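Local coordinates for 75aa long hypothetical regulatory protein AsnC (Pyrococcus horikoshii, PDB 2CVI) that is of unknown function but, as a stand-alone Lrp/AsnC-type ligand-binding domain that associates with itself, probably takes part in transcriptional regulation, at residues L7-A12 with G36-I41. Sequence-based numbering, arbitrary orientation.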
loop_
_atom_site.group_PDB
_atom_site.type_symbol
_atom_site.label_atom_id
_atom_site.label_comp_id
_atom_site.label_asym_id
_atom_site.label_seq_id
_atom_site.Cartn_x
_atom_site.Cartn_y
_atom_site.Cartn_z
ATOM N N LEU A 7 -0.244 3.387 -6.590
ATOM C CA LEU A 7 -0.289 1.986 -7.023
ATOM C C LEU A 7 -0.048 2.007 -8.517
ATOM O O LEU A 7 -0.709 2.759 -9.232
ATOM C CB LEU A 7 -1.656 1.356 -6.687
ATOM C CG LEU A 7 -2.098 1.060 -5.237
ATOM C CD1 LEU A 7 -1.305 -0.082 -4.667
ATOM C CD2 LEU A 7 -2.047 2.304 -4.367
ATOM N N MET A 8 0.885 1.187 -8.992
ATOM C CA MET A 8 1.284 1.213 -10.389
ATOM C C MET A 8 1.203 -0.089 -11.140
ATOM O O MET A 8 1.472 -1.159 -10.582
ATOM C CB MET A 8 2.731 1.697 -10.499
ATOM C CG MET A 8 3.038 2.992 -9.686
ATOM S SD MET A 8 4.752 3.466 -9.992
ATOM C CE MET A 8 4.817 5.062 -9.055
ATOM N N VAL A 9 0.838 0.025 -12.426
ATOM C CA VAL A 9 0.819 -1.102 -13.373
ATOM C C VAL A 9 2.046 -0.823 -14.223
ATOM O O VAL A 9 2.262 0.287 -14.705
ATOM C CB VAL A 9 -0.436 -1.104 -14.258
ATOM C CG1 VAL A 9 -0.297 -2.191 -15.348
ATOM C CG2 VAL A 9 -1.656 -1.312 -13.431
ATOM N N THR A 10 2.925 -1.796 -14.381
ATOM C CA THR A 10 4.102 -1.567 -15.187
ATOM C C THR A 10 4.238 -2.651 -16.239
ATOM O O THR A 10 3.643 -3.720 -16.108
ATOM C CB THR A 10 5.403 -1.596 -14.353
ATOM O OG1 THR A 10 5.621 -2.923 -13.861
ATOM C CG2 THR A 10 5.336 -0.672 -13.159
ATOM N N ALA A 11 5.007 -2.351 -17.268
ATOM C CA ALA A 11 5.316 -3.341 -18.301
ATOM C C ALA A 11 6.112 -4.436 -17.567
ATOM O O ALA A 11 6.878 -4.157 -16.650
ATOM C CB ALA A 11 6.186 -2.700 -19.359
ATOM N N ALA A 12 5.950 -5.685 -17.987
ATOM C CA ALA A 12 6.657 -6.773 -17.286
ATOM C C ALA A 12 8.191 -6.715 -17.440
ATOM O O ALA A 12 8.691 -6.375 -18.500
ATOM C CB ALA A 12 6.088 -8.144 -17.766
ATOM N N GLY A 36 -0.431 -8.861 -7.420
ATOM C CA GLY A 36 -1.825 -8.599 -7.151
ATOM C C GLY A 36 -2.353 -7.744 -8.298
ATOM O O GLY A 36 -1.856 -7.847 -9.409
ATOM N N GLU A 37 -3.327 -6.890 -8.017
ATOM C CA GLU A 37 -3.930 -5.992 -9.009
ATOM C C GLU A 37 -2.896 -4.999 -9.573
ATOM O O GLU A 37 -2.957 -4.563 -10.733
ATOM C CB GLU A 37 -5.083 -5.246 -8.339
ATOM C CG GLU A 37 -5.775 -4.241 -9.214
ATOM C CD GLU A 37 -6.991 -3.654 -8.550
ATOM O OE1 GLU A 37 -7.398 -4.152 -7.477
ATOM O OE2 GLU A 37 -7.557 -2.683 -9.104
ATOM N N TYR A 38 -1.944 -4.599 -8.733
ATOM C CA TYR A 38 -0.889 -3.694 -9.147
ATOM C C TYR A 38 0.466 -4.380 -9.026
ATOM O O TYR A 38 0.602 -5.399 -8.322
ATOM C CB TYR A 38 -0.929 -2.440 -8.277
ATOM C CG TYR A 38 -2.198 -1.629 -8.480
ATOM C CD1 TYR A 38 -2.305 -0.727 -9.541
ATOM C CD2 TYR A 38 -3.284 -1.795 -7.634
ATOM C CE1 TYR A 38 -3.491 -0.000 -9.763
ATOM C CE2 TYR A 38 -4.479 -1.072 -7.841
ATOM C CZ TYR A 38 -4.559 -0.188 -8.897
ATOM O OH TYR A 38 -5.714 0.532 -9.075
ATOM N N ASP A 39 1.453 -3.831 -9.725
ATOM C CA ASP A 39 2.817 -4.344 -9.756
ATOM C C ASP A 39 3.794 -3.687 -8.827
ATOM O O ASP A 39 4.819 -4.283 -8.459
ATOM C CB ASP A 39 3.373 -4.214 -11.183
ATOM C CG ASP A 39 2.516 -4.938 -12.195
ATOM O OD1 ASP A 39 2.362 -6.177 -12.049
ATOM O OD2 ASP A 39 2.018 -4.287 -13.132
ATOM N N LEU A 40 3.524 -2.417 -8.526
ATOM C CA LEU A 40 4.424 -1.660 -7.672
ATOM C C LEU A 40 3.619 -0.730 -6.792
ATOM O O LEU A 40 2.607 -0.192 -7.220
ATOM C CB LEU A 40 5.405 -0.829 -8.545
ATOM C CG LEU A 40 6.582 -0.027 -7.968
ATOM C CD1 LEU A 40 7.485 -0.940 -7.140
ATOM C CD2 LEU A 40 7.375 0.614 -9.122
ATOM N N ILE A 41 4.046 -0.576 -5.540
ATOM C CA ILE A 41 3.396 0.360 -4.622
ATOM C C ILE A 41 4.493 1.282 -4.109
ATOM O O ILE A 41 5.532 0.830 -3.644
ATOM C CB ILE A 41 2.787 -0.308 -3.417
ATOM C CG1 ILE A 41 1.638 -1.191 -3.842
ATOM C CG2 ILE A 41 2.252 0.810 -2.426
ATOM C CD1 ILE A 41 0.984 -1.877 -2.683
#
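The carbonyl oxygen of Met8 is gripped by two successive amides, those of Asp39 and Leu40, in a classic beta bulge where strand 40-46 begins beside strand 2-10. The bond from Asp39 N to Met8 O is the shorter, at 2.8 Å, whereas Leu40 N reaches the same oxygen over 3.2 Å and tilted from the carbonyl plane. Met8 N in turn donates to Leu40 O, completing an antiparallel hydrogen-bonded pair. Two residues beyond Met8, the carboxylate of Asp39 stands in for a backbone acceptor: Thr10 N gives a nearly straight bond of 2.9 Å to the anti side of Asp39 OD2. CG of Asp39 stands anti to its own carbonyl carbon (chi1 -57°), and the turn of the carboxylate then brings OD2 to the amide.

On the sheet face bearing Leu7 and Ile41, the Tyr38 ring receives Leu7 CB over its centre, a CH-pi contact with CB 3.5 Å from the ring centroid. Leu7 CD1 packs tightly on Ile41 CG1, while Val9 CG2 approaches Tyr38 obliquely. The ring also touches Met68 and Ser70 of strand 66-77 and Met72 of the second subunit. An alanine in place of Tyr38 would probably leave Leu7 CB without its aromatic cover and open a gap beside Met72 of that subunit. On the other face, Met8 SD lies 4.0 Å from Leu40 CD2, and Leu40 packs against helix 15-23.

In this alpha+beta ferredoxin-like domain, carboxylate and bulge together thus carry polar pairing past the last regular strand pair, while the tyrosine links the sheet to the dimer interface.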